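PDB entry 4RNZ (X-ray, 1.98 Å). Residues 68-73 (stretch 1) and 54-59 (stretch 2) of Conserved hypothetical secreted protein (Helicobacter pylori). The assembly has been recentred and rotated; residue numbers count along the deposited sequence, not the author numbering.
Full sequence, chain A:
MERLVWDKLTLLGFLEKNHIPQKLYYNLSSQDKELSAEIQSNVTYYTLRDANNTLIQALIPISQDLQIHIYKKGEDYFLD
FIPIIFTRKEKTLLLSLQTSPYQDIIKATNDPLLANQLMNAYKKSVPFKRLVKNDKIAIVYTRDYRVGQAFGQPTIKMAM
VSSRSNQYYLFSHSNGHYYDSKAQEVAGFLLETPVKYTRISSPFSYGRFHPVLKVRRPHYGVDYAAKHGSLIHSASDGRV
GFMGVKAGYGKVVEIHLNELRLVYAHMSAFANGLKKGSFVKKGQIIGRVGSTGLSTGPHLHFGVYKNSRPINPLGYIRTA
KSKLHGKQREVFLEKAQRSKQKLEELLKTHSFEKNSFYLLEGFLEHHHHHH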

ATOM      1  N   ILE A  68     -16.329  -3.705   0.721  1.00 26.04           N
ATOM      2  CA  ILE A  68     -17.489  -4.510   0.419  1.00 27.48           C
ATOM      3  C   ILE A  68     -18.565  -4.139   1.424  1.00 28.26           C
ATOM      4  O   ILE A  68     -18.313  -4.165   2.625  1.00 28.41           O
ATOM      5  CB  ILE A  68     -17.173  -5.997   0.609  1.00 28.16           C
ATOM      6  CG1 ILE A  68     -16.253  -6.468  -0.512  1.00 30.44           C
ATOM      7  CG2 ILE A  68     -18.448  -6.845   0.658  1.00 28.46           C
ATOM      8  CD1 ILE A  68     -15.670  -7.842  -0.245  1.00 32.75           C
ATOM      9  N   HIS A  69     -19.753  -3.824   0.926  1.00 27.26           N
ATOM     10  CA  HIS A  69     -20.930  -3.665   1.768  1.00 27.64           C
ATOM     11  C   HIS A  69     -21.911  -4.807   1.508  1.00 26.94           C
ATOM     12  O   HIS A  69     -22.471  -4.912   0.408  1.00 27.62           O
ATOM     13  CB  HIS A  69     -21.597  -2.326   1.454  1.00 27.63           C
ATOM     14  CG  HIS A  69     -22.791  -2.017   2.312  1.00 28.99           C
ATOM     15  ND1 HIS A  69     -23.816  -1.178   1.896  1.00 30.29           N
ATOM     16  CD2 HIS A  69     -23.130  -2.438   3.554  1.00 28.16           C
ATOM     17  CE1 HIS A  69     -24.736  -1.114   2.843  1.00 30.20           C
ATOM     18  NE2 HIS A  69     -24.333  -1.847   3.868  1.00 29.20           N
ATOM     19  N   ILE A  70     -22.110  -5.652   2.516  1.00 29.70           N
ATOM     20  CA  ILE A  70     -23.106  -6.715   2.472  1.00 31.06           C
ATOM     21  C   ILE A  70     -24.266  -6.295   3.338  1.00 33.08           C
ATOM     22  O   ILE A  70     -24.069  -5.867   4.487  1.00 29.03           O
ATOM     23  CB  ILE A  70     -22.571  -8.047   3.024  1.00 31.29           C
ATOM     24  CG1 ILE A  70     -21.533  -8.627   2.053  1.00 34.45           C
ATOM     25  CG2 ILE A  70     -23.700  -9.045   3.256  1.00 30.55           C
ATOM     26  CD1 ILE A  70     -20.599  -9.629   2.684  1.00 36.30           C
ATOM     27  N   TYR A  71     -25.476  -6.390   2.794  1.00 30.65           N
ATOM     28  CA  TYR A  71     -26.648  -6.010   3.593  1.00 32.67           C
ATOM     29  C   TYR A  71     -27.848  -6.837   3.189  1.00 31.95           C
ATOM     30  O   TYR A  71     -27.986  -7.234   2.021  1.00 29.32           O
ATOM     31  CB  TYR A  71     -26.975  -4.523   3.481  1.00 31.98           C
ATOM     32  CG  TYR A  71     -27.138  -4.053   2.067  1.00 33.49           C
ATOM     33  CD1 TYR A  71     -26.026  -3.740   1.300  1.00 31.57           C
ATOM     34  CD2 TYR A  71     -28.400  -3.940   1.472  1.00 31.75           C
ATOM     35  CE1 TYR A  71     -26.156  -3.315  -0.002  1.00 31.74           C
ATOM     36  CE2 TYR A  71     -28.527  -3.514   0.164  1.00 31.10           C
ATOM     37  CZ  TYR A  71     -27.398  -3.205  -0.561  1.00 31.84           C
ATOM     38  OH  TYR A  71     -27.480  -2.796  -1.859  1.00 35.88           O
ATOM     39  N   LYS A  72     -28.673  -7.127   4.185  1.00 36.25           N
ATOM     40  CA  LYS A  72     -29.930  -7.836   3.978  1.00 41.70           C
ATOM     41  C   LYS A  72     -31.020  -6.810   3.707  1.00 40.27           C
ATOM     42  O   LYS A  72     -31.198  -5.898   4.501  1.00 39.92           O
ATOM     43  CB  LYS A  72     -30.272  -8.656   5.216  1.00 42.17           C
ATOM     44  CG  LYS A  72     -31.456  -9.576   4.981  1.00 48.76           C
ATOM     45  CD  LYS A  72     -31.698 -10.523   6.139  1.00 48.45           C
ATOM     46  CE  LYS A  72     -32.846 -11.455   5.781  1.00 52.83           C
ATOM     47  NZ  LYS A  72     -32.890 -12.599   6.725  1.00 53.42           N
ATOM     48  N   LYS A  73     -31.713  -6.923   2.570  1.00 41.53           N
ATOM     49  CA  LYS A  73     -32.883  -6.079   2.300  1.00 44.53           C
ATOM     50  C   LYS A  73     -34.085  -6.973   1.970  1.00 44.23           C
ATOM     51  O   LYS A  73     -34.036  -7.784   1.034  1.00 41.27           O
ATOM     52  CB  LYS A  73     -32.605  -5.068   1.184  1.00 48.09           C
ATOM     53  CG  LYS A  73     -33.840  -4.381   0.616  1.00 55.18           C
ATOM     54  CD  LYS A  73     -33.602  -2.933   0.181  1.00 59.65           C
ATOM     55  CE  LYS A  73     -32.458  -2.777  -0.813  1.00 63.07           C
ATOM     56  NZ  LYS A  73     -32.690  -3.476  -2.107  1.00 64.41           N
TER
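Stretch 2 54-59: TLIQAL

Residues 55-59 run antiparallel to the strand of residues 68-73, with Thr-54 leading into them. The strand axes approach to 4.6 Å and their N-to-C directions differ by 163°, with a signed crossing angle of -163°, so the two chains lie side by side, running in nearly opposite directions. In the register, Ile-56 lies beside Lys-72, Gln-57 beside Tyr-71, Ala-58 beside Ile-70 and Leu-59 beside His-69. Together the two segments bury 414 Å², summed over both sides.

Thr-54 precedes the strand, in extended conformation (phi/psi -84/134°), and its side chain comes no nearer than 4.8 Å, from CG2 of Thr-54 to NZ of Lys-72. The strand begins at Leu-55 (-66/118°). Its CA-to-CB bond points sideways, but with chi1 in t and chi2 in m the end of the side chain comes nearer to the partner strand, where CD1 of Leu-55 lies 4.4 Å from CG2 of Ile-70 in an apolar contact.

Ile-56 departs from regular strand geometry, with phi/psi of -113/-16°. Its carbonyl nevertheless serves the pairing: the amide N of Lys-72 donates a hydrogen bond to O of Ile-56 at 3.1 Å, with an N-H...O angle of 164°. O of Ile-56 also receives a CA-H...O contact from CA of Tyr-71 at 3.4 Å. The CA-to-CB bond of Ile-56 points sideways and the end of the side chain leads away; the close contacts of Ile-56 with the partner strand are made by its carbonyl oxygen.

Gln-57, back in extended conformation (-153/148°), forms a non-hydrogen-bonded pair with Tyr-71, and the CA atoms of Gln-57 and Tyr-71 are 4.4 Å apart. Here the backbones meet through a CA-H...O contact, CA of Gln-57 to O of Ile-70 at 3.1 Å. The Gln-57 side chain passes CB of Tyr-71, which lies 3.9 Å from CG of Gln-57, and then reaches diagonally to His-69. There NE2 of His-69 donates a hydrogen bond of 2.8 Å to OE1 of Gln-57, at an angle of 160°; the amide oxygen lies near the plane of the imidazole, at its edge, as a bond to a ring nitrogen requires.

Ala-58 (-149/143°) and Ile-70 form the hydrogen-bonded pair, their CA atoms 5.1 Å apart. N of Ala-58 donates to O of Ile-70 at 2.8 Å, and N of Ile-70 returns a bond to O of Ala-58 at 2.9 Å, closing the small ring typical of antiparallel sheets. The side chains of both residues project from the same face, opposite that of Gln-57 and Tyr-71, and CB of Ala-58 lies 4.3 Å from CB of Ile-70. O of Ala-58 also receives a CA-H...O contact from CA of His-69 at 3.3 Å.

Leu-59 (-125/115°) completes the register as a non-hydrogen-bonded partner of His-69, with 4.8 Å between the CA atoms of Leu-59 and His-69. CA of Leu-59 approaches O of Ile-68 at 3.4 Å, while CD2 of Leu-59 packs obliquely against the imidazole, 3.5 Å from CD2 of His-69.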

ATOM      1  N   THR A  54     -28.337 -12.603  13.660  1.00 47.41           N
ATOM      2  CA  THR A  54     -28.206 -12.791  12.240  1.00 49.41           C
ATOM      3  C   THR A  54     -27.440 -11.607  11.682  1.00 46.77           C
ATOM      4  O   THR A  54     -27.718 -10.468  12.019  1.00 42.80           O
ATOM      5  CB  THR A  54     -29.581 -12.914  11.577  1.00 51.18           C
ATOM      6  OG1 THR A  54     -30.242 -14.066  12.117  1.00 51.87           O
ATOM      7  CG2 THR A  54     -29.462 -13.063  10.076  1.00 51.47           C
ATOM      8  N   LEU A  55     -26.466 -11.894  10.832  1.00 46.83           N
ATOM      9  CA  LEU A  55     -25.719 -10.848  10.163  1.00 44.81           C
ATOM     10  C   LEU A  55     -26.655 -10.107   9.224  1.00 44.93           C
ATOM     11  O   LEU A  55     -27.198 -10.701   8.290  1.00 44.27           O
ATOM     12  CB  LEU A  55     -24.542 -11.450   9.393  1.00 45.45           C
ATOM     13  CG  LEU A  55     -23.472 -10.498   8.854  1.00 46.06           C
ATOM     14  CD1 LEU A  55     -23.943  -9.755   7.611  1.00 49.60           C
ATOM     15  CD2 LEU A  55     -23.018  -9.524   9.930  1.00 44.42           C
ATOM     16  N   ILE A  56     -26.853  -8.813   9.472  1.00 38.70           N
ATOM     17  CA  ILE A  56     -27.677  -8.010   8.579  1.00 40.84           C
ATOM     18  C   ILE A  56     -26.886  -6.949   7.824  1.00 40.95           C
ATOM     19  O   ILE A  56     -27.384  -6.411   6.858  1.00 42.04           O
ATOM     20  CB  ILE A  56     -28.878  -7.380   9.312  1.00 45.43           C
ATOM     21  CG1 ILE A  56     -28.432  -6.251  10.248  1.00 46.85           C
ATOM     22  CG2 ILE A  56     -29.669  -8.474  10.042  1.00 45.96           C
ATOM     23  CD1 ILE A  56     -29.503  -5.770  11.199  1.00 49.75           C
ATOM     24  N   GLN A  57     -25.668  -6.644   8.274  1.00 41.53           N
ATOM     25  CA  GLN A  57     -24.768  -5.750   7.544  1.00 39.03           C
ATOM     26  C   GLN A  57     -23.318  -6.037   7.841  1.00 35.56           C
ATOM     27  O   GLN A  57     -22.973  -6.435   8.949  1.00 34.15           O
ATOM     28  CB  GLN A  57     -25.008  -4.306   7.907  1.00 41.56           C
ATOM     29  CG  GLN A  57     -26.159  -3.678   7.190  1.00 46.54           C
ATOM     30  CD  GLN A  57     -26.035  -2.198   7.269  1.00 51.06           C
ATOM     31  OE1 GLN A  57     -25.575  -1.548   6.328  1.00 49.09           O
ATOM     32  NE2 GLN A  57     -26.373  -1.652   8.428  1.00 56.17           N
ATOM     33  N   ALA A  58     -22.476  -5.798   6.841  1.00 34.72           N
ATOM     34  CA  ALA A  58     -21.030  -5.856   7.020  1.00 32.28           C
ATOM     35  C   ALA A  58     -20.336  -4.869   6.097  1.00 31.09           C
ATOM     36  O   ALA A  58     -20.760  -4.665   4.934  1.00 29.41           O
ATOM     37  CB  ALA A  58     -20.521  -7.249   6.764  1.00 32.61           C
ATOM     38  N   LEU A  59     -19.266  -4.265   6.630  1.00 28.47           N
ATOM     39  CA  LEU A  59     -18.415  -3.376   5.880  1.00 28.41           C
ATOM     40  C   LEU A  59     -16.996  -3.932   6.015  1.00 28.29           C
ATOM     41  O   LEU A  59     -16.450  -3.989   7.125  1.00 27.61           O
ATOM     42  CB  LEU A  59     -18.498  -1.951   6.406  1.00 29.93           C
ATOM     43  CG  LEU A  59     -19.852  -1.246   6.283  1.00 31.75           C
ATOM     44  CD1 LEU A  59     -19.796   0.079   7.028  1.00 33.70           C
ATOM     45  CD2 LEU A  59     -20.243  -1.029   4.827  1.00 31.88           C
TER